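Local coordinates for alpha-1,4-endofucoidanase (Mariniflexile fucanivorans, PDB 6DLH), which probably cleaves alpha-1,4 links within fucoidan, a sulfated fucan, as a retaining glycoside hydrolase of family 107 that carries bound calcium, at residues 223-228 with 267-272; 339-344 with 377-382; 212-217 with 258-263. All coordinates share one frame; numbering follows the deposited sequence.

Interaction 1: 223-228 with 267-272; sequences WCFDSA and IAFNNS
D226 and N270 meet at the C-terminal end of one strand and just past the end of its parallel neighbour, with their side chains lying side by side and pointing the same way. N270 ND2 donates to D226 OD1 at 2.7 Å in an almost straight bond (172° at the hydrogen), and the carboxylate and amide planes are only 15° apart. With CG anti to the backbone N (chi1 -175°), the N270 amide is carried out alongside the D226 carboxylate. At the other end of this amide, OD1 accepts from S272 N, the donor sitting above the carbonyl plane, which closes an Asx turn. D226 OD1 also takes a weak bond from S227 N, and OD2 is bonded to Y147 OH, so both carboxylate oxygens have partners and the group is held against rotation.

The main chains pair in regular parallel fashion. A268 N bonds to W223 O, F225 N to A268 O at 2.7 Å, and N270 N to F225 O. A weak bond from A228 N to N270 O (3.2 Å) carries the pairing past the strand.

The apolar contacts lie on the face bearing W223, F225, I267 and F269. The F225 and F269 rings are near parallel but slid apart, centroids 5.2 Å from each other, with F225 CD2 over the F269 face. I267 CG2 sits in the plane of the F225 ring at its edge, 3.8 Å from CE2, while I267 CD1 touches W223 CD1 at 3.9 Å. A228 CB meets the edge of the F269 ring.

On this face helices 198-216 and 249-259 cover the pair, L209 packing on W223 and F225, and F254 meeting F225 edge-to-face. Y290 touches C224 and A268 on the reverse face, strand 143-149 flanks strand 222-226, and strand 266-269 is outermost in the seven-stranded parallel sheet.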
loop_
_atom_site.group_PDB
_atom_site.type_symbol
_atom_site.label_atom_id
_atom_site.label_comp_id
_atom_site.label_asym_id
_atom_site.label_seq_id
_atom_site.Cartn_x
_atom_site.Cartn_y
_atom_site.Cartn_z
ATOM N N TRP A 223 -7.898 -2.229 -13.501
ATOM C CA TRP A 223 -7.128 -1.001 -13.387
ATOM C C TRP A 223 -8.076 0.192 -13.511
ATOM O O TRP A 223 -8.878 0.249 -14.438
ATOM C CB TRP A 223 -6.084 -0.921 -14.511
ATOM C CG TRP A 223 -5.042 -1.998 -14.544
ATOM C CD1 TRP A 223 -5.166 -3.244 -15.082
ATOM C CD2 TRP A 223 -3.688 -1.892 -14.070
ATOM N NE1 TRP A 223 -3.987 -3.928 -14.957
ATOM C CE2 TRP A 223 -3.063 -3.124 -14.341
ATOM C CE3 TRP A 223 -2.949 -0.883 -13.442
ATOM C CZ2 TRP A 223 -1.736 -3.377 -13.994
ATOM C CZ3 TRP A 223 -1.639 -1.131 -13.095
ATOM C CH2 TRP A 223 -1.044 -2.365 -13.368
ATOM N N CYS A 224 -7.963 1.173 -12.613
ATOM C CA CYS A 224 -8.714 2.401 -12.819
ATOM C C CYS A 224 -7.744 3.575 -12.883
ATOM O O CYS A 224 -6.950 3.760 -11.963
ATOM C CB CYS A 224 -9.796 2.604 -11.760
ATOM S SG CYS A 224 -9.169 2.738 -10.063
ATOM N N PHE A 225 -7.831 4.355 -13.975
ATOM C CA PHE A 225 -6.908 5.448 -14.242
ATOM C C PHE A 225 -7.590 6.785 -13.980
ATOM O O PHE A 225 -8.495 7.181 -14.708
ATOM C CB PHE A 225 -6.384 5.376 -15.682
ATOM C CG PHE A 225 -5.542 4.158 -15.970
ATOM C CD1 PHE A 225 -4.200 4.123 -15.610
ATOM C CD2 PHE A 225 -6.091 3.044 -16.589
ATOM C CE1 PHE A 225 -3.426 2.996 -15.859
ATOM C CE2 PHE A 225 -5.319 1.916 -16.832
ATOM C CZ PHE A 225 -3.989 1.896 -16.468
ATOM N N ASP A 226 -7.109 7.485 -12.951
ATOM C CA ASP A 226 -7.663 8.751 -12.511
ATOM C C ASP A 226 -7.055 9.884 -13.336
ATOM O O ASP A 226 -6.006 9.704 -13.952
ATOM C CB ASP A 226 -7.365 8.948 -11.023
ATOM C CG ASP A 226 -8.272 9.933 -10.306
ATOM O OD1 ASP A 226 -9.232 10.422 -10.936
ATOM O OD2 ASP A 226 -8.011 10.191 -9.108
ATOM N N SER A 227 -7.729 11.045 -13.339
ATOM C CA SER A 227 -7.218 12.271 -13.935
ATOM C C SER A 227 -6.921 12.085 -15.421
ATOM O O SER A 227 -6.075 12.786 -15.968
ATOM C CB SER A 227 -6.000 12.765 -13.195
ATOM O OG SER A 227 -6.338 13.139 -11.872
ATOM N N ALA A 228 -7.644 11.154 -16.055
ATOM C CA ALA A 228 -7.400 10.715 -17.420
ATOM C C ALA A 228 -7.749 11.810 -18.431
ATOM O O ALA A 228 -6.981 12.052 -19.352
ATOM C CB ALA A 228 -8.149 9.430 -17.685
ATOM N N ILE A 267 -10.592 -2.357 -17.506
ATOM C CA ILE A 267 -9.950 -1.044 -17.517
ATOM C C ILE A 267 -11.020 0.035 -17.375
ATOM O O ILE A 267 -12.098 -0.085 -17.961
ATOM C CB ILE A 267 -9.125 -0.816 -18.811
ATOM C CG1 ILE A 267 -8.314 -2.045 -19.254
ATOM C CG2 ILE A 267 -8.264 0.439 -18.715
ATOM C CD1 ILE A 267 -7.345 -2.585 -18.217
ATOM N N ALA A 268 -10.691 1.095 -16.623
ATOM C CA ALA A 268 -11.563 2.252 -16.498
ATOM C C ALA A 268 -10.722 3.521 -16.432
ATOM O O ALA A 268 -9.724 3.551 -15.723
ATOM C CB ALA A 268 -12.449 2.124 -15.278
ATOM N N PHE A 269 -11.169 4.565 -17.145
ATOM C CA PHE A 269 -10.524 5.869 -17.152
ATOM C C PHE A 269 -11.466 6.909 -16.553
ATOM O O PHE A 269 -12.650 6.926 -16.869
ATOM C CB PHE A 269 -10.165 6.266 -18.588
ATOM C CG PHE A 269 -9.161 5.357 -19.252
ATOM C CD1 PHE A 269 -9.573 4.224 -19.938
ATOM C CD2 PHE A 269 -7.803 5.631 -19.177
ATOM C CE1 PHE A 269 -8.647 3.389 -20.542
ATOM C CE2 PHE A 269 -6.876 4.794 -19.783
ATOM C CZ PHE A 269 -7.303 3.674 -20.461
ATOM N N ASN A 270 -10.930 7.782 -15.695
ATOM C CA ASN A 270 -11.722 8.872 -15.148
ATOM C C ASN A 270 -11.761 10.028 -16.146
ATOM O O ASN A 270 -10.824 10.826 -16.209
ATOM C CB ASN A 270 -11.185 9.368 -13.806
ATOM C CG ASN A 270 -12.083 10.411 -13.175
ATOM O OD1 ASN A 270 -13.153 10.722 -13.700
ATOM N ND2 ASN A 270 -11.663 10.957 -12.047
ATOM N N ASN A 271 -12.866 10.118 -16.896
ATOM C CA ASN A 271 -13.103 11.229 -17.808
ATOM C C ASN A 271 -14.228 12.115 -17.268
ATOM O O ASN A 271 -14.994 12.699 -18.040
ATOM C CB ASN A 271 -13.389 10.750 -19.236
ATOM C CG ASN A 271 -12.216 10.051 -19.895
ATOM O OD1 ASN A 271 -11.085 10.531 -19.835
ATOM N ND2 ASN A 271 -12.475 8.907 -20.507
ATOM N N SER A 272 -14.301 12.228 -15.933
ATOM C CA SER A 272 -15.220 13.116 -15.235
ATOM C C SER A 272 -16.600 12.484 -15.059
ATOM O O SER A 272 -16.947 11.497 -15.711
ATOM C CB SER A 272 -15.312 14.479 -15.890
ATOM O OG SER A 272 -14.065 15.153 -15.803
#

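Interaction 2: 339-344 with 377-382; sequences VAHFFP and GITWGT
H341 reaches across to T379 through its imidazole. Its chi1 of 158° puts CG roughly anti to the backbone N. From the far side of the ring NE2 donates to T379 OG1 at 2.8 Å. The bond is nearly straight (176°), and the oxygen lies in the ring plane at its edge. ND1 is bonded to T291 O, so both ring nitrogens are engaged and the imidazole cannot easily turn. T379 OG1 has further hydrogen bonds with Y80 OH and E145 OE1, giving one buried hydroxyl three partners. A phenylalanine in place of H341 would probably leave T291 O without its mate and deprive T379 OG1 of one of these three.

T379 CG2 stands anti to its own backbone N and packs on F343 CE1 at 3.8 Å. T379 O comes to the edge of the same phenyl ring, 3.2 Å from CD1.

On the other face, P344 wedges between aromatic rings. Its CG sits over the six-membered ring of W380 in a CH-pi contact, 3.5 Å from the centroid and 15° off the normal, and its CB lies over one face of F342. I378 CG2 is 3.6 Å from P344 CD and shares the W380 face with the proline. W380 NE1 is tied to T368 OG1 of helix 361-372.

Main-chain bonds keep the parallel register: G377 N to A340 O, F342 N to G377 O, and T379 N to F342 O. Beyond the short strands G381 N adds a bond to P344 O at 2.8 Å.

Strand 341-342, helix 361-372 and strand 377-379 form a beta-alpha-beta crossover. Strand 341-342 is an outermost strand of the parallel sheet, F342 packs on L315, V316 and M319 of helix 307-321, and strand 46-49 lies beyond strand 377-379.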
loop_
_atom_site.group_PDB
_atom_site.type_symbol
_atom_site.label_atom_id
_atom_site.label_comp_id
_atom_site.label_asym_id
_atom_site.label_seq_id
_atom_site.Cartn_x
_atom_site.Cartn_y
_atom_site.Cartn_z
ATOM N N VAL A 339 -19.574 -2.253 -18.069
ATOM C CA VAL A 339 -20.270 -2.483 -16.814
ATOM C C VAL A 339 -20.417 -1.166 -16.047
ATOM O O VAL A 339 -19.490 -0.362 -15.973
ATOM C CB VAL A 339 -19.551 -3.568 -15.987
ATOM C CG1 VAL A 339 -20.064 -3.640 -14.551
ATOM C CG2 VAL A 339 -19.651 -4.932 -16.671
ATOM N N ALA A 340 -21.609 -0.950 -15.487
ATOM C CA ALA A 340 -21.854 0.226 -14.671
ATOM C C ALA A 340 -21.157 0.037 -13.327
ATOM O O ALA A 340 -21.371 -0.969 -12.658
ATOM C CB ALA A 340 -23.339 0.433 -14.511
ATOM N N HIS A 341 -20.318 1.007 -12.948
ATOM C CA HIS A 341 -19.575 0.909 -11.704
ATOM C C HIS A 341 -19.474 2.282 -11.043
ATOM O O HIS A 341 -19.360 3.298 -11.721
ATOM C CB HIS A 341 -18.204 0.260 -11.956
ATOM C CG HIS A 341 -17.182 0.567 -10.913
ATOM N ND1 HIS A 341 -16.410 1.716 -10.951
ATOM C CD2 HIS A 341 -16.806 -0.108 -9.809
ATOM C CE1 HIS A 341 -15.597 1.730 -9.914
ATOM N NE2 HIS A 341 -15.813 0.617 -9.204
ATOM N N PHE A 342 -19.488 2.286 -9.707
ATOM C CA PHE A 342 -19.547 3.509 -8.921
ATOM C C PHE A 342 -18.356 3.522 -7.964
ATOM O O PHE A 342 -18.018 2.474 -7.412
ATOM C CB PHE A 342 -20.914 3.574 -8.224
ATOM C CG PHE A 342 -21.258 4.844 -7.478
ATOM C CD1 PHE A 342 -20.742 6.074 -7.859
ATOM C CD2 PHE A 342 -22.148 4.812 -6.415
ATOM C CE1 PHE A 342 -21.081 7.235 -7.174
ATOM C CE2 PHE A 342 -22.499 5.971 -5.737
ATOM C CZ PHE A 342 -21.972 7.183 -6.122
ATOM N N PHE A 343 -17.732 4.706 -7.790
ATOM C CA PHE A 343 -16.625 4.901 -6.858
ATOM C C PHE A 343 -16.976 5.947 -5.798
ATOM O O PHE A 343 -16.354 7.006 -5.736
ATOM C CB PHE A 343 -15.331 5.273 -7.596
ATOM C CG PHE A 343 -14.055 5.157 -6.795
ATOM C CD1 PHE A 343 -14.047 4.621 -5.512
ATOM C CD2 PHE A 343 -12.844 5.563 -7.337
ATOM C CE1 PHE A 343 -12.867 4.499 -4.792
ATOM C CE2 PHE A 343 -11.660 5.425 -6.625
ATOM C CZ PHE A 343 -11.672 4.906 -5.349
ATOM N N PRO A 344 -17.932 5.665 -4.883
ATOM C CA PRO A 344 -18.326 6.634 -3.854
ATOM C C PRO A 344 -17.370 6.655 -2.661
ATOM O O PRO A 344 -16.502 5.789 -2.544
ATOM C CB PRO A 344 -19.693 6.089 -3.413
ATOM C CG PRO A 344 -19.538 4.584 -3.547
ATOM C CD PRO A 344 -18.668 4.392 -4.776
ATOM N N GLY A 377 -21.416 -2.607 -10.068
ATOM C CA GLY A 377 -20.410 -2.808 -9.038
ATOM C C GLY A 377 -20.073 -1.501 -8.337
ATOM O O GLY A 377 -20.269 -0.427 -8.908
ATOM N N ILE A 378 -19.592 -1.615 -7.094
ATOM C CA ILE A 378 -19.239 -0.455 -6.292
ATOM C C ILE A 378 -17.910 -0.711 -5.588
ATOM O O ILE A 378 -17.777 -1.677 -4.832
ATOM C CB ILE A 378 -20.349 -0.105 -5.278
ATOM C CG1 ILE A 378 -21.675 0.232 -5.972
ATOM C CG2 ILE A 378 -19.878 1.040 -4.383
ATOM C CD1 ILE A 378 -22.839 0.419 -5.020
ATOM N N THR A 379 -16.930 0.164 -5.858
ATOM C CA THR A 379 -15.764 0.286 -5.005
ATOM C C THR A 379 -16.067 1.334 -3.943
ATOM O O THR A 379 -16.032 2.523 -4.233
ATOM C CB THR A 379 -14.527 0.763 -5.778
ATOM O OG1 THR A 379 -14.346 -0.061 -6.928
ATOM C CG2 THR A 379 -13.271 0.724 -4.936
ATOM N N TRP A 380 -16.382 0.900 -2.720
ATOM C CA TRP A 380 -16.541 1.882 -1.663
ATOM C C TRP A 380 -15.173 2.442 -1.306
ATOM O O TRP A 380 -14.220 1.688 -1.116
ATOM C CB TRP A 380 -17.245 1.292 -0.435
ATOM C CG TRP A 380 -18.734 1.347 -0.565
ATOM C CD1 TRP A 380 -19.579 0.315 -0.866
ATOM C CD2 TRP A 380 -19.551 2.524 -0.457
ATOM N NE1 TRP A 380 -20.872 0.762 -0.912
ATOM C CE2 TRP A 380 -20.883 2.116 -0.675
ATOM C CE3 TRP A 380 -19.287 3.868 -0.173
ATOM C CZ2 TRP A 380 -21.947 3.013 -0.605
ATOM C CZ3 TRP A 380 -20.337 4.756 -0.106
ATOM C CH2 TRP A 380 -21.645 4.328 -0.330
ATOM N N GLY A 381 -15.098 3.773 -1.236
ATOM C CA GLY A 381 -13.985 4.424 -0.575
ATOM C C GLY A 381 -14.135 4.240 0.930
ATOM O O GLY A 381 -14.781 5.058 1.583
ATOM N N THR A 382 -13.541 3.155 1.446
ATOM C CA THR A 382 -13.636 2.745 2.838
ATOM C C THR A 382 -12.516 3.401 3.635
ATOM O O THR A 382 -11.348 3.229 3.303
ATOM C CB THR A 382 -13.533 1.215 2.960
ATOM O OG1 THR A 382 -12.336 0.778 2.302
ATOM C CG2 THR A 382 -14.730 0.492 2.378
#

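Interaction 3: 212-217 with 258-263; sequences YAQRYG and CHAGNP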
loop_
_atom_site.group_PDB
_atom_site.type_symbol
_atom_site.label_atom_id
_atom_site.label_comp_id
_atom_site.label_asym_id
_atom_site.label_seq_id
_atom_site.Cartn_x
_atom_site.Cartn_y
_atom_site.Cartn_z
ATOM N N TYR A 212 4.996 -3.729 -14.966
ATOM C CA TYR A 212 4.151 -4.063 -13.833
ATOM C C TYR A 212 3.095 -5.093 -14.234
ATOM O O TYR A 212 2.979 -6.141 -13.604
ATOM C CB TYR A 212 3.517 -2.787 -13.289
ATOM C CG TYR A 212 4.442 -1.915 -12.484
ATOM C CD1 TYR A 212 5.196 -2.436 -11.443
ATOM C CD2 TYR A 212 4.524 -0.557 -12.729
ATOM C CE1 TYR A 212 6.023 -1.627 -10.684
ATOM C CE2 TYR A 212 5.341 0.265 -11.973
ATOM C CZ TYR A 212 6.094 -0.273 -10.949
ATOM O OH TYR A 212 6.898 0.538 -10.205
ATOM N N ALA A 213 2.346 -4.810 -15.303
ATOM C CA ALA A 213 1.223 -5.662 -15.660
ATOM C C ALA A 213 1.706 -7.081 -15.946
ATOM O O ALA A 213 1.044 -8.050 -15.567
ATOM C CB ALA A 213 0.471 -5.076 -16.825
ATOM N N GLN A 214 2.877 -7.179 -16.595
ATOM C CA GLN A 214 3.449 -8.452 -17.016
ATOM C C GLN A 214 3.931 -9.248 -15.803
ATOM O O GLN A 214 3.741 -10.460 -15.736
ATOM C CB GLN A 214 4.553 -8.229 -18.052
ATOM C CG GLN A 214 4.013 -7.965 -19.452
ATOM C CD GLN A 214 5.086 -7.812 -20.503
ATOM O OE1 GLN A 214 6.033 -7.037 -20.356
ATOM N NE2 GLN A 214 4.924 -8.538 -21.597
ATOM N N ARG A 215 4.541 -8.543 -14.848
ATOM C CA ARG A 215 4.994 -9.114 -13.593
ATOM C C ARG A 215 3.828 -9.790 -12.867
ATOM O O ARG A 215 3.898 -10.978 -12.548
ATOM C CB ARG A 215 5.626 -8.009 -12.739
ATOM C CG ARG A 215 6.633 -8.503 -11.713
ATOM C CD ARG A 215 7.054 -7.413 -10.744
ATOM N NE ARG A 215 7.936 -6.385 -11.291
ATOM C CZ ARG A 215 8.223 -5.234 -10.682
ATOM N NH1 ARG A 215 9.122 -4.412 -11.196
ATOM N NH2 ARG A 215 7.606 -4.897 -9.562
ATOM N N TYR A 216 2.744 -9.032 -12.638
ATOM C CA TYR A 216 1.726 -9.436 -11.678
ATOM C C TYR A 216 0.718 -10.397 -12.297
ATOM O O TYR A 216 0.135 -11.205 -11.577
ATOM C CB TYR A 216 1.143 -8.224 -10.949
ATOM C CG TYR A 216 2.192 -7.442 -10.202
ATOM C CD1 TYR A 216 3.035 -8.070 -9.297
ATOM C CD2 TYR A 216 2.364 -6.083 -10.413
ATOM C CE1 TYR A 216 4.013 -7.366 -8.613
ATOM C CE2 TYR A 216 3.337 -5.363 -9.738
ATOM C CZ TYR A 216 4.169 -6.009 -8.837
ATOM O OH TYR A 216 5.141 -5.312 -8.175
ATOM N N GLY A 217 0.546 -10.337 -13.623
ATOM C CA GLY A 217 -0.330 -11.276 -14.302
ATOM C C GLY A 217 -1.763 -11.181 -13.783
ATOM O O GLY A 217 -2.297 -10.084 -13.613
ATOM N N CYS A 258 -1.752 -2.975 -20.028
ATOM C CA CYS A 258 -2.385 -3.759 -18.980
ATOM C C CYS A 258 -2.751 -5.138 -19.527
ATOM O O CYS A 258 -2.630 -6.146 -18.826
ATOM C CB CYS A 258 -3.642 -3.071 -18.443
ATOM S SG CYS A 258 -3.337 -1.490 -17.605
ATOM N N HIS A 259 -3.209 -5.171 -20.783
ATOM C CA HIS A 259 -3.715 -6.405 -21.364
ATOM C C HIS A 259 -2.567 -7.325 -21.780
ATOM O O HIS A 259 -2.778 -8.521 -21.967
ATOM C CB HIS A 259 -4.708 -6.121 -22.495
ATOM C CG HIS A 259 -6.035 -5.632 -22.022
ATOM N ND1 HIS A 259 -6.578 -4.436 -22.456
ATOM C CD2 HIS A 259 -6.929 -6.168 -21.160
ATOM C CE1 HIS A 259 -7.754 -4.261 -21.891
ATOM N NE2 HIS A 259 -7.992 -5.310 -21.090
ATOM N N ALA A 260 -1.356 -6.763 -21.897
ATOM C CA ALA A 260 -0.162 -7.544 -22.175
ATOM C C ALA A 260 0.103 -8.514 -21.024
ATOM O O ALA A 260 0.533 -9.643 -21.257
ATOM C CB ALA A 260 1.014 -6.627 -22.423
ATOM N N GLY A 261 -0.186 -8.071 -19.790
ATOM C CA GLY A 261 0.014 -8.875 -18.590
ATOM C C GLY A 261 -1.188 -9.759 -18.262
ATOM O O GLY A 261 -1.032 -10.945 -17.964
ATOM N N ASN A 262 -2.385 -9.162 -18.300
ATOM C CA ASN A 262 -3.625 -9.893 -18.081
ATOM C C ASN A 262 -4.629 -9.475 -19.150
ATOM O O ASN A 262 -5.120 -8.350 -19.125
ATOM C CB ASN A 262 -4.195 -9.672 -16.676
ATOM C CG ASN A 262 -5.437 -10.492 -16.397
ATOM O OD1 ASN A 262 -5.819 -11.367 -17.178
ATOM N ND2 ASN A 262 -6.071 -10.234 -15.265
ATOM N N PRO A 263 -4.961 -10.362 -20.117
ATOM C CA PRO A 263 -5.853 -9.993 -21.216
ATOM C C PRO A 263 -7.299 -9.852 -20.743
ATOM O O PRO A 263 -8.153 -9.396 -21.497
ATOM C CB PRO A 263 -5.705 -11.164 -22.206
ATOM C CG PRO A 263 -5.321 -12.344 -21.338
ATOM C CD PRO A 263 -4.501 -11.760 -20.205
#
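Q214 and G261 come together with Q214 CG beside its backbone N (chi1 -79°), where that carbon is 4.2 Å from G261 CA. G217, the first residue to leave helical angles, has phi 60° and psi -134°, and its O lies 3.6 Å from N262 CB.

The contact is close backbone packing. G261 CA rests against A213 O at 3.3 Å in a CA-H...O contact, on an oxygen that already accepts the helical bond from G217 N. G261 has ordinary helical angles, so the need for glycine comes from its neighbours: a beta carbon would fall 2.0 Å from A213 O and clash with Q214 N as well. One residue before Q214, A213 CB sits on C258 CA at 3.8 Å. C258 O accepts from both G261 N and N262 N, and the N262 amide is fastened to I220 O through ND2.

The C-terminal end of helix 198-216 thus packs on that of helix 249-259. On the sheet side, A213 touches W223, and C258 touches W223 and F225 of strand 222-226, while Y216 lies against helix 129-139.

Interaction 3 belongs to the helix layer packed on the strands of interaction 1: C258 SG lies 3.5 Å from W223 CG and 3.6 Å from F225 CZ, and H259 CE1 lies 3.5 Å from I267 CG1. Interactions 1 and 2 do not touch, their centres about 13 Å apart, yet Y290 packs on C224, A268 and H341, between the sheet's outermost strands. This is consistent with a barrel-like catalytic domain, as in family GH29. An ethanediol, probably from the crystallisation liquor, lies about 4 Å from the D226 side chain, near the C-terminal strand ends where such barrels usually place their active sites. The N271 and A340 side chains are about 9 and 7 Å from that of calcium-binding F327.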